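Local coordinates for CaaX farnesyltransferase beta subunit Ram1 (Aspergillus fumigatus, PDB 4L9P), which probably provides the peptide-binding, zinc-containing half of a heterodimeric enzyme that transfers farnesyl from farnesyl diphosphate to a cysteine near the C-terminus of proteins, at residues P343-R348 against G373-L378; L263-L268 against S456-F461; C101-L104 against I108-S111. All blocks are in the same frame, centred on the assembly; numbering follows the deposited sequence.

Contact 1: residues P343-R348 against G373-L378; sequences PWLSAR and GNCWPL
Leu345 holds its CG anti to the backbone N (chi1 -162°), while Trp376 turns its indole beside its own backbone N (chi1 -76°), and the two side chains meet from opposite directions. The branched tip of Leu345 lands on a face of the indole: CD2 stands 3.5 Å from the centroid of the six-membered ring of Trp376, only 6° off the ring normal, a CH-pi contact of almost ideal geometry. Leu345 CG lies 3.5 Å from Trp376 CZ2, toward the side of the ring by CZ2 and CE2. Both methyls also reach Cys375 CB, Leu345 CD2 at 3.7 Å and CD1 at 3.8 Å. A forked aliphatic chain suits this place because it can lay one methyl over the ring while both pack against the small cysteine. At the indole's edge comes backbone: Ser346 N is 3.5 Å from Trp376 CZ2, while Ser346 OG turns to Arg342 of the alpha subunit. The one polar atom of the indole is met by a water lying in the ring plane, which accepts from Trp376 NE1 at 2.9 Å and donates to Leu345 O at 2.8 Å; this bridge helps fix the ring's rotation. Tyr401 stacks on Trp376, and Leu319 of helix 312-323 touches Cys375. Such buried apolar packing, here between helices 338-346 and 375-384, is characteristic of the alpha-alpha toroid of protein prenyltransferase beta subunits.

Contact 2: residues L263-L268 against S456-F461; sequences LLDLPL and SSKDDF
Asp265, the residue that leaves the helical path after helix 251-263, meets Lys458 in a salt bridge. It has positive phi (46°) and completes a Schellman motif, with two bonds back into the last helical turn. Its carboxylate swings out anti to the backbone N (chi1 -173°), and OD2 receives Lys458 NZ at 2.7 Å through the syn lone pair, on the side of the other oxygen. The lysine arrives from the opposite direction with its chain extended beyond CG, CE standing 3.4 Å from Asp265 OD2. A long, flexible residue suits this reach from an exposed loop to a buried acid. Farther on, Leu268 sets CD2 3.9 Å from Asp460 OD1, a loose van der Waals contact between a methyl and a carboxylate oxygen. Asp265 OD1 and Asp460 OD2 are 5.1 Å apart; the lysine probably offsets the charge of Asp265 and so may soften their repulsion. An ST turn shapes the start of the partner loop: Ser456 OG accepts from Lys458 N at 3.0 Å. Helix 502-513 lies alongside, Glu513 bonding to Ser456 and touching Asp265, and Arg509 making a long, weak ion pair with Asp265 OD1, while the loop 456-461 itself belongs to the connection between strands 446-449 and 468-471.

Contact 3: residues C101-L104 against I108-S111; sequences CLPL and IHNS
The C-terminal end of helix 89-105 and the turn that follows it form this contact, in which Pro103 offers its carbonyl to the returning chain. Ile108 N donates to Pro103 O at 3.0 Å with an N-H...O angle of 158°. Proline has no N-H to give to the preceding turn, and the helix is kinked where Pro103 N makes no such bond; its carbonyl still accepts from Ile108 N. Ile108 places CG1 between its backbone N and carbonyl carbon (chi1 67°), which brings CG1 to 3.4 Å from Pro103 O and beside the proline, 4.2 Å from Pro103 CB. His109 presents an edge of its imidazole to Pro103 CB. Leu104 and His109 run side by side in the same direction, Leu104 CD2 resting obliquely against the root of the ring, 3.6 Å from His109 CB, and also reaching Ser111 OG at 3.9 Å. The imidazole is gripped from its own segment: His109 ND1 accepts from Ser111 N at 3.1 Å, tilted from the ring plane, and pairs with Ser111 OG at 2.8 Å. Gln112 adds bonds to Leu104 O and His109 N, tying helix end and turn together. Leu104 also packs on Cys413 of helix 403-413 and on Pro425, joining this surface turn to the body of the subunit. Two partners on His109 ND1 should thus limit the ring's rotation from within its own segment, while what crosses to the helix is one backbone bond plus apolar contact.

In the fold
From the N terminus, contact 3 comes first: it closes the short turn after helix 89-105 and is complete before either of the others opens. Contact 2 then begins after helix 251-263 and closes far downstream, in the loop between the two strands, spanning 187 residues. Within that span lies contact 1, which joins helix 338-346 to helix 375-384 across 24 intervening residues. All of contacts 1 and 2 fall in the alpha-alpha toroid domain. The centres of contacts 2 and 3 are about 48 Å apart, on opposite sides of the chain's centre, while contact 1 is buried between them, its centre about 28 Å from that of contact 2 and about 27 Å from that of contact 3.

Contact 1: residues P343-R348 against G373-L378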
ATOM      1  N   PRO B 343      16.074  -4.328  -4.236  1.00  6.56           N
ATOM      2  CA  PRO B 343      16.778  -3.654  -3.145  1.00  6.77           C
ATOM      3  C   PRO B 343      15.851  -2.686  -2.427  1.00  6.10           C
ATOM      4  O   PRO B 343      16.040  -2.551  -1.216  1.00  6.76           O
ATOM      5  CB  PRO B 343      17.947  -2.914  -3.831  1.00  6.61           C
ATOM      6  CG  PRO B 343      17.608  -2.892  -5.350  1.00  8.62           C
ATOM      7  CD  PRO B 343      16.754  -4.160  -5.538  1.00  8.32           C
ATOM      8  N   TRP B 344      14.902  -2.031  -3.135  1.00  4.07           N
ATOM      9  CA  TRP B 344      14.024  -1.113  -2.385  1.00  4.08           C
ATOM     10  C   TRP B 344      13.135  -1.902  -1.400  1.00  3.62           C
ATOM     11  O   TRP B 344      12.892  -1.468  -0.259  1.00  4.17           O
ATOM     12  CB  TRP B 344      13.158  -0.382  -3.421  1.00  4.84           C
ATOM     13  CG  TRP B 344      12.115   0.497  -2.770  1.00  3.55           C
ATOM     14  CD1 TRP B 344      12.269   1.804  -2.338  1.00  3.85           C
ATOM     15  CD2 TRP B 344      10.771   0.127  -2.497  1.00  2.94           C
ATOM     16  NE1 TRP B 344      11.061   2.257  -1.802  1.00  4.29           N
ATOM     17  CE2 TRP B 344      10.129   1.247  -1.868  1.00  4.16           C
ATOM     18  CE3 TRP B 344      10.056  -1.067  -2.683  1.00  3.82           C
ATOM     19  CZ2 TRP B 344       8.771   1.238  -1.526  1.00  3.90           C
ATOM     20  CZ3 TRP B 344       8.701  -1.078  -2.332  1.00  4.75           C
ATOM     21  CH2 TRP B 344       8.079   0.059  -1.707  1.00  4.37           C
ATOM     22  N   LEU B 345      12.652  -3.071  -1.835  1.00  3.65           N
ATOM     23  CA  LEU B 345      11.841  -3.912  -0.932  1.00  3.86           C
ATOM     24  C   LEU B 345      12.696  -4.393   0.238  1.00  4.44           C
ATOM     25  O   LEU B 345      12.266  -4.292   1.406  1.00  4.88           O
ATOM     26  CB  LEU B 345      11.286  -5.088  -1.726  1.00  6.16           C
ATOM     27  CG  LEU B 345      10.127  -5.785  -1.076  1.00  8.71           C
ATOM     28  CD1 LEU B 345       8.860  -4.841  -1.060  1.00  7.92           C
ATOM     29  CD2 LEU B 345       9.769  -7.050  -1.883  1.00 10.11           C
ATOM     30  N   SER B 346      13.934  -4.824  -0.051  1.00  4.58           N
ATOM     31  CA  SER B 346      14.825  -5.234   1.028  1.00  4.95           C
ATOM     32  C   SER B 346      15.085  -4.090   2.013  1.00  4.07           C
ATOM     33  O   SER B 346      15.079  -4.300   3.257  1.00  4.56           O
ATOM     34  CB  SER B 346      16.109  -5.731   0.349  1.00  5.70           C
ATOM     35  OG  SER B 346      17.151  -5.916   1.318  1.00  5.85           O
ATOM     36  N   ALA B 347      15.234  -2.870   1.482  1.00  3.91           N
ATOM     37  CA  ALA B 347      15.541  -1.727   2.333  1.00  3.72           C
ATOM     38  C   ALA B 347      14.357  -1.282   3.214  1.00  4.27           C
ATOM     39  O   ALA B 347      14.530  -0.396   4.046  1.00  5.23           O
ATOM     40  CB  ALA B 347      15.955  -0.513   1.433  1.00  5.65           C
ATOM     41  N   ARG B 348      13.181  -1.864   3.024  1.00  3.58           N
ATOM     42  CA  ARG B 348      12.080  -1.519   3.935  1.00  3.92           C
ATOM     43  C   ARG B 348      12.315  -1.981   5.365  1.00  3.97           C
ATOM     44  O   ARG B 348      11.704  -1.442   6.300  1.00  4.46           O
ATOM     45  CB  ARG B 348      10.750  -2.178   3.464  1.00  4.67           C
ATOM     46  CG  ARG B 348      10.351  -1.858   1.989  1.00  5.17           C
ATOM     47  CD  ARG B 348       9.518  -0.522   1.809  1.00  5.92           C
ATOM     48  NE  ARG B 348      10.076   0.576   2.593  1.00  6.24           N
ATOM     49  CZ  ARG B 348      11.195   1.228   2.291  1.00  6.89           C
ATOM     50  NH1 ARG B 348      11.658   2.173   3.129  1.00  8.54           N
ATOM     51  NH2 ARG B 348      11.861   0.905   1.176  1.00  6.67           N
ATOM     52  N   GLY B 373       5.503  -7.459   3.833  1.00  4.11           N
ATOM     53  CA  GLY B 373       5.857  -8.880   4.040  1.00  4.55           C
ATOM     54  C   GLY B 373       5.316  -9.757   2.915  1.00  4.27           C
ATOM     55  O   GLY B 373       6.017 -10.640   2.406  1.00  6.18           O
ATOM     56  N   ASN B 374       4.070  -9.523   2.493  1.00  4.62           N
ATOM     57  CA  ASN B 374       3.472 -10.363   1.468  1.00  4.69           C
ATOM     58  C   ASN B 374       3.864  -9.972   0.064  1.00  4.42           C
ATOM     59  O   ASN B 374       3.513 -10.702  -0.898  1.00  7.21           O
ATOM     60  CB  ASN B 374       1.950 -10.461   1.639  1.00  6.13           C
ATOM     61  CG  ASN B 374       1.581 -11.615   2.578  1.00  8.60           C
ATOM     62  OD1 ASN B 374       2.185 -12.724   2.462  1.00 10.53           O
ATOM     63  ND2 ASN B 374       0.581 -11.426   3.435  1.00 10.48           N
ATOM     64  N   CYS B 375       4.654  -8.885  -0.100  1.00  3.71           N
ATOM     65  CA  CYS B 375       5.326  -8.728  -1.398  1.00  4.13           C
ATOM     66  C   CYS B 375       6.371  -9.822  -1.592  1.00  4.64           C
ATOM     67  O   CYS B 375       6.683 -10.202  -2.746  1.00  6.03           O
ATOM     68  CB  CYS B 375       6.071  -7.404  -1.536  1.00  5.05           C
ATOM     69  SG  CYS B 375       4.931  -5.985  -1.729  1.00  5.90           S
ATOM     70  N   TRP B 376       6.944 -10.337  -0.496  1.00  4.87           N
ATOM     71  CA  TRP B 376       8.069 -11.266  -0.646  1.00  4.68           C
ATOM     72  C   TRP B 376       7.734 -12.599  -1.346  1.00  4.80           C
ATOM     73  O   TRP B 376       8.479 -13.012  -2.247  1.00  5.71           O
ATOM     74  CB  TRP B 376       8.792 -11.503   0.699  1.00  5.02           C
ATOM     75  CG  TRP B 376       9.651 -10.289   1.018  1.00  5.82           C
ATOM     76  CD1 TRP B 376       9.474  -9.347   2.055  1.00  6.70           C
ATOM     77  CD2 TRP B 376      10.814  -9.844   0.278  1.00  6.37           C
ATOM     78  NE1 TRP B 376      10.482  -8.385   1.992  1.00  6.92           N
ATOM     79  CE2 TRP B 376      11.304  -8.654   0.925  1.00  6.72           C
ATOM     80  CE3 TRP B 376      11.481 -10.323  -0.862  1.00  7.74           C
ATOM     81  CZ2 TRP B 376      12.428  -7.965   0.478  1.00  8.05           C
ATOM     82  CZ3 TRP B 376      12.600  -9.592  -1.349  1.00  9.13           C
ATOM     83  CH2 TRP B 376      13.058  -8.442  -0.658  1.00  9.72           C
ATOM     84  N   PRO B 377       6.626 -13.271  -0.968  1.00  5.23           N
ATOM     85  CA  PRO B 377       6.317 -14.507  -1.724  1.00  5.77           C
ATOM     86  C   PRO B 377       6.050 -14.203  -3.192  1.00  5.81           C
ATOM     87  O   PRO B 377       6.339 -15.084  -4.036  1.00  6.78           O
ATOM     88  CB  PRO B 377       5.030 -15.040  -1.055  1.00  7.31           C
ATOM     89  CG  PRO B 377       4.892 -14.318   0.256  1.00  9.25           C
ATOM     90  CD  PRO B 377       5.765 -13.065   0.213  1.00  7.22           C
ATOM     91  N   LEU B 378       5.507 -13.024  -3.489  1.00  5.47           N
ATOM     92  CA  LEU B 378       5.211 -12.691  -4.898  1.00  5.42           C
ATOM     93  C   LEU B 378       6.521 -12.485  -5.649  1.00  5.82           C
ATOM     94  O   LEU B 378       6.721 -13.048  -6.753  1.00  6.90           O
ATOM     95  CB  LEU B 378       4.360 -11.398  -4.997  1.00  6.34           C
ATOM     96  CG  LEU B 378       3.046 -11.541  -4.224  1.00  5.98           C
ATOM     97  CD1 LEU B 378       2.255 -10.181  -4.328  1.00  8.16           C
ATOM     98  CD2 LEU B 378       2.157 -12.706  -4.652  1.00  6.71           C
TER
HETATM   99  O   HOH W   1      11.928  -6.272   3.384  1.00  9.73           O

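Contact 2: residues L263-L268 against S456-F461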
ATOM      1  N   LEU B 263     -12.497 -13.404  -7.677  1.00  5.92           N
ATOM      2  CA  LEU B 263     -13.163 -14.328  -6.758  1.00  5.55           C
ATOM      3  C   LEU B 263     -14.638 -14.594  -7.156  1.00  6.74           C
ATOM      4  O   LEU B 263     -15.168 -15.632  -6.794  1.00  8.20           O
ATOM      5  CB  LEU B 263     -13.118 -13.797  -5.314  1.00  6.74           C
ATOM      6  CG  LEU B 263     -11.712 -13.825  -4.746  1.00  6.89           C
ATOM      7  CD1 LEU B 263     -11.733 -13.133  -3.327  1.00  7.97           C
ATOM      8  CD2 LEU B 263     -11.178 -15.245  -4.583  1.00  8.35           C
ATOM      9  N   LEU B 264     -15.299 -13.664  -7.856  1.00  6.80           N
ATOM     10  CA  LEU B 264     -16.688 -13.829  -8.294  1.00  7.68           C
ATOM     11  C   LEU B 264     -16.763 -14.403  -9.733  1.00  8.41           C
ATOM     12  O   LEU B 264     -17.860 -14.535 -10.279  1.00  9.86           O
ATOM     13  CB  LEU B 264     -17.417 -12.485  -8.246  1.00  9.09           C
ATOM     14  CG  LEU B 264     -17.501 -11.855  -6.829  1.00 10.05           C
ATOM     15  CD1 LEU B 264     -18.345 -10.580  -6.993  1.00 10.66           C
ATOM     16  CD2 LEU B 264     -17.997 -12.764  -5.706  1.00 12.04           C
ATOM     17  N   ASP B 265     -15.615 -14.752 -10.324  1.00  9.27           N
ATOM     18  CA  ASP B 265     -15.513 -15.239 -11.710  1.00  9.65           C
ATOM     19  C   ASP B 265     -16.354 -14.339 -12.648  1.00  9.68           C
ATOM     20  O   ASP B 265     -17.218 -14.823 -13.406  1.00 10.97           O
ATOM     21  CB  ASP B 265     -15.977 -16.695 -11.808  1.00 10.99           C
ATOM     22  CG  ASP B 265     -15.731 -17.288 -13.203  1.00 13.69           C
ATOM     23  OD1 ASP B 265     -14.708 -16.857 -13.821  1.00 15.44           O
ATOM     24  OD2 ASP B 265     -16.580 -18.114 -13.705  1.00 15.87           O
ATOM     25  N   LEU B 266     -16.123 -13.037 -12.598  1.00  8.30           N
ATOM     26  CA  LEU B 266     -16.863 -12.176 -13.501  1.00  7.99           C
ATOM     27  C   LEU B 266     -16.320 -12.294 -14.912  1.00  8.43           C
ATOM     28  O   LEU B 266     -15.169 -12.681 -15.127  1.00  9.17           O
ATOM     29  CB  LEU B 266     -16.723 -10.704 -13.082  1.00  8.41           C
ATOM     30  CG  LEU B 266     -17.232 -10.426 -11.650  1.00  9.46           C
ATOM     31  CD1 LEU B 266     -17.127  -8.930 -11.321  1.00  9.90           C
ATOM     32  CD2 LEU B 266     -18.681 -10.945 -11.420  1.00 10.28           C
ATOM     33  N   PRO B 267     -17.139 -11.956 -15.916  1.00  9.33           N
ATOM     34  CA  PRO B 267     -16.590 -12.006 -17.270  1.00  8.93           C
ATOM     35  C   PRO B 267     -15.428 -11.049 -17.464  1.00  8.27           C
ATOM     36  O   PRO B 267     -15.444  -9.924 -16.954  1.00  7.60           O
ATOM     37  CB  PRO B 267     -17.794 -11.546 -18.144  1.00 10.14           C
ATOM     38  CG  PRO B 267     -18.995 -11.854 -17.344  1.00 10.56           C
ATOM     39  CD  PRO B 267     -18.563 -11.573 -15.883  1.00  9.81           C
ATOM     40  N   LEU B 268     -14.413 -11.495 -18.180  1.00  8.28           N
ATOM     41  CA  LEU B 268     -13.263 -10.674 -18.532  1.00  7.69           C
ATOM     42  C   LEU B 268     -13.617  -9.482 -19.419  1.00  6.93           C
ATOM     43  O   LEU B 268     -13.016  -8.393 -19.265  1.00  7.25           O
ATOM     44  CB  LEU B 268     -12.242 -11.582 -19.218  1.00 10.58           C
ATOM     45  CG  LEU B 268     -11.018 -10.933 -19.781  1.00 14.82           C
ATOM     46  CD1 LEU B 268     -10.227 -10.297 -18.670  1.00 16.24           C
ATOM     47  CD2 LEU B 268     -10.136 -12.028 -20.511  1.00 16.95           C
ATOM     48  N   SER B 456      -8.726 -23.423 -10.365  1.00 29.69           N
ATOM     49  CA  SER B 456      -9.601 -22.867 -11.396  1.00 30.94           C
ATOM     50  C   SER B 456      -9.639 -23.752 -12.617  1.00 34.02           C
ATOM     51  O   SER B 456      -8.604 -24.331 -13.016  1.00 33.80           O
ATOM     52  CB  SER B 456      -9.163 -21.460 -11.821  1.00 30.65           C
ATOM     53  OG  SER B 456      -9.966 -20.968 -12.913  1.00 30.74           O
ATOM     54  N   SER B 457     -10.836 -23.852 -13.196  1.00 36.34           N
ATOM     55  CA  SER B 457     -11.039 -24.563 -14.444  1.00 38.04           C
ATOM     56  C   SER B 457     -10.708 -23.704 -15.664  1.00 37.74           C
ATOM     57  O   SER B 457     -10.584 -24.226 -16.777  1.00 38.61           O
ATOM     58  CB  SER B 457     -12.474 -25.075 -14.521  1.00 39.60           C
ATOM     59  OG  SER B 457     -12.693 -26.024 -13.492  1.00 40.76           O
ATOM     60  N   LYS B 458     -10.537 -22.398 -15.462  1.00 36.14           N
ATOM     61  CA  LYS B 458     -10.353 -21.450 -16.567  1.00 34.84           C
ATOM     62  C   LYS B 458      -8.931 -20.882 -16.619  1.00 33.95           C
ATOM     63  O   LYS B 458      -8.177 -20.946 -15.623  1.00 33.07           O
ATOM     64  CB  LYS B 458     -11.372 -20.286 -16.425  1.00 34.87           C
ATOM     65  CG  LYS B 458     -12.799 -20.783 -16.246  1.00 35.40           C
ATOM     66  CD  LYS B 458     -13.780 -19.653 -15.996  1.00 35.29           C
ATOM     67  CE  LYS B 458     -15.227 -20.189 -15.976  1.00 34.64           C
ATOM     68  NZ  LYS B 458     -16.275 -19.131 -16.140  1.00 33.65           N
ATOM     69  N   ASP B 459      -8.576 -20.244 -17.739  1.00 30.00           N
ATOM     70  CA  ASP B 459      -7.192 -19.770 -17.907  1.00 30.00           C
ATOM     71  C   ASP B 459      -6.833 -18.424 -17.231  1.00 30.00           C
ATOM     72  O   ASP B 459      -5.723 -18.258 -16.787  1.00 30.00           O
ATOM     73  CB  ASP B 459      -6.806 -19.627 -19.391  1.00 20.00           C
ATOM     74  CG  ASP B 459      -6.718 -20.950 -20.108  1.00 20.00           C
ATOM     75  OD1 ASP B 459      -6.762 -22.018 -19.450  1.00 20.00           O
ATOM     76  OD2 ASP B 459      -6.531 -20.825 -21.374  1.00 20.00           O
ATOM     77  N   ASP B 460      -7.745 -17.447 -17.222  1.00 30.00           N
ATOM     78  CA  ASP B 460      -7.410 -16.028 -16.904  1.00 30.00           C
ATOM     79  C   ASP B 460      -6.507 -15.718 -15.672  1.00 30.00           C
ATOM     80  O   ASP B 460      -5.489 -14.955 -15.722  1.00 30.00           O
ATOM     81  CB  ASP B 460      -8.738 -15.286 -16.649  1.00 20.00           C
ATOM     82  CG  ASP B 460      -9.816 -15.870 -17.405  1.00 20.00           C
ATOM     83  OD1 ASP B 460      -9.780 -15.436 -18.617  1.00 20.00           O
ATOM     84  OD2 ASP B 460     -10.566 -16.764 -16.792  1.00 20.00           O
ATOM     85  N   PHE B 461      -6.974 -16.281 -14.566  1.00 20.57           N
ATOM     86  CA  PHE B 461      -6.427 -16.123 -13.253  1.00 18.78           C
ATOM     87  C   PHE B 461      -5.895 -17.488 -12.833  1.00 17.13           C
ATOM     88  O   PHE B 461      -5.839 -17.759 -11.644  1.00 17.15           O
ATOM     89  CB  PHE B 461      -7.567 -15.722 -12.304  1.00 18.70           C
ATOM     90  CG  PHE B 461      -8.226 -14.406 -12.656  1.00 18.26           C
ATOM     91  CD1 PHE B 461      -7.606 -13.186 -12.356  1.00 19.44           C
ATOM     92  CD2 PHE B 461      -9.465 -14.380 -13.204  1.00 18.85           C
ATOM     93  CE1 PHE B 461      -8.217 -11.930 -12.680  1.00 20.73           C
ATOM     94  CE2 PHE B 461     -10.089 -13.133 -13.577  1.00 20.68           C
ATOM     95  CZ  PHE B 461      -9.506 -11.906 -13.252  1.00 20.05           C
TER

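Contact 3: residues C101-L104 against I108-S111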
ATOM      1  N   CYS B 101      11.333   0.899  21.102  1.00  9.37           N
ATOM      2  CA  CYS B 101      11.338  -0.526  20.774  1.00  8.54           C
ATOM      3  C   CYS B 101      12.383  -1.285  21.561  1.00  9.35           C
ATOM      4  O   CYS B 101      12.142  -2.443  21.887  1.00  9.84           O
ATOM      5  CB  CYS B 101      11.627  -0.701  19.284  1.00  8.44           C
ATOM      6  SG  CYS B 101      10.257  -0.299  18.206  1.00  9.72           S
ATOM      7  N   LEU B 102      13.507  -0.680  21.934  1.00  9.35           N
ATOM      8  CA  LEU B 102      14.634  -1.463  22.523  1.00  9.91           C
ATOM      9  C   LEU B 102      14.280  -2.245  23.780  1.00 11.04           C
ATOM     10  O   LEU B 102      14.606  -3.407  23.846  1.00 11.06           O
ATOM     11  CB  LEU B 102      15.909  -0.599  22.690  1.00 11.19           C
ATOM     12  CG  LEU B 102      16.675  -0.403  21.374  1.00 12.26           C
ATOM     13  CD1 LEU B 102      17.693   0.683  21.559  1.00 14.26           C
ATOM     14  CD2 LEU B 102      17.354  -1.729  20.946  1.00 13.85           C
ATOM     15  N   PRO B 103      13.570  -1.638  24.746  1.00 11.21           N
ATOM     16  CA  PRO B 103      13.284  -2.468  25.956  1.00 10.85           C
ATOM     17  C   PRO B 103      12.366  -3.618  25.619  1.00  9.18           C
ATOM     18  O   PRO B 103      12.401  -4.679  26.268  1.00  9.83           O
ATOM     19  CB  PRO B 103      12.577  -1.512  26.915  1.00 12.56           C
ATOM     20  CG  PRO B 103      12.405  -0.243  26.159  1.00 15.26           C
ATOM     21  CD  PRO B 103      13.254  -0.217  24.939  1.00 12.53           C
ATOM     22  N   LEU B 104      11.460  -3.428  24.662  1.00  8.87           N
ATOM     23  CA  LEU B 104      10.550  -4.503  24.255  1.00  9.13           C
ATOM     24  C   LEU B 104      11.302  -5.586  23.468  1.00  8.42           C
ATOM     25  O   LEU B 104      11.074  -6.802  23.712  1.00  8.22           O
ATOM     26  CB  LEU B 104       9.422  -3.891  23.424  1.00  9.02           C
ATOM     27  CG  LEU B 104       8.484  -2.960  24.223  1.00  9.36           C
ATOM     28  CD1 LEU B 104       7.754  -2.054  23.228  1.00 10.00           C
ATOM     29  CD2 LEU B 104       7.478  -3.762  24.989  1.00 11.49           C
ATOM     30  N   ILE B 108      12.384  -6.866  28.354  1.00 13.31           N
ATOM     31  CA  ILE B 108      12.501  -6.376  29.727  1.00 14.32           C
ATOM     32  C   ILE B 108      11.470  -5.329  30.091  1.00 15.96           C
ATOM     33  O   ILE B 108      11.527  -4.721  31.166  1.00 18.69           O
ATOM     34  CB  ILE B 108      13.927  -5.871  29.966  1.00 15.42           C
ATOM     35  CG1 ILE B 108      14.247  -4.609  29.120  1.00 16.48           C
ATOM     36  CG2 ILE B 108      14.917  -7.057  29.810  1.00 17.27           C
ATOM     37  CD1 ILE B 108      15.632  -3.956  29.442  1.00 18.48           C
ATOM     38  N   HIS B 109      10.531  -5.056  29.194  1.00 14.80           N
ATOM     39  CA  HIS B 109       9.562  -4.058  29.510  1.00 15.57           C
ATOM     40  C   HIS B 109       8.442  -4.668  30.377  1.00 17.14           C
ATOM     41  O   HIS B 109       7.951  -5.800  30.127  1.00 16.46           O
ATOM     42  CB  HIS B 109       8.996  -3.468  28.197  1.00 14.86           C
ATOM     43  CG  HIS B 109       8.241  -2.197  28.416  1.00 16.63           C
ATOM     44  ND1 HIS B 109       6.925  -2.172  28.829  1.00 17.16           N
ATOM     45  CD2 HIS B 109       8.636  -0.903  28.320  1.00 19.20           C
ATOM     46  CE1 HIS B 109       6.540  -0.921  28.982  1.00 18.43           C
ATOM     47  NE2 HIS B 109       7.565  -0.126  28.707  1.00 20.49           N
ATOM     48  N   ASN B 110       7.988  -3.921  31.372  1.00 20.13           N
ATOM     49  CA  ASN B 110       7.056  -4.517  32.312  1.00 22.28           C
ATOM     50  C   ASN B 110       5.652  -4.727  31.735  1.00 21.24           C
ATOM     51  O   ASN B 110       4.829  -5.416  32.346  1.00 22.97           O
ATOM     52  CB  ASN B 110       7.019  -3.716  33.595  1.00 27.16           C
ATOM     53  CG  ASN B 110       6.077  -2.623  33.518  1.00 32.95           C
ATOM     54  OD1 ASN B 110       6.140  -1.806  32.607  1.00 35.08           O
ATOM     55  ND2 ASN B 110       5.143  -2.586  34.464  1.00 36.45           N
ATOM     56  N   SER B 111       5.387  -4.207  30.523  1.00 18.85           N
ATOM     57  CA  SER B 111       4.090  -4.462  29.907  1.00 18.10           C
ATOM     58  C   SER B 111       4.037  -5.858  29.258  1.00 17.85           C
ATOM     59  O   SER B 111       2.977  -6.277  28.809  1.00 19.89           O
ATOM     60  CB  SER B 111       3.814  -3.435  28.795  1.00 17.63           C
ATOM     61  OG  SER B 111       4.766  -3.553  27.735  1.00 17.58           O
TER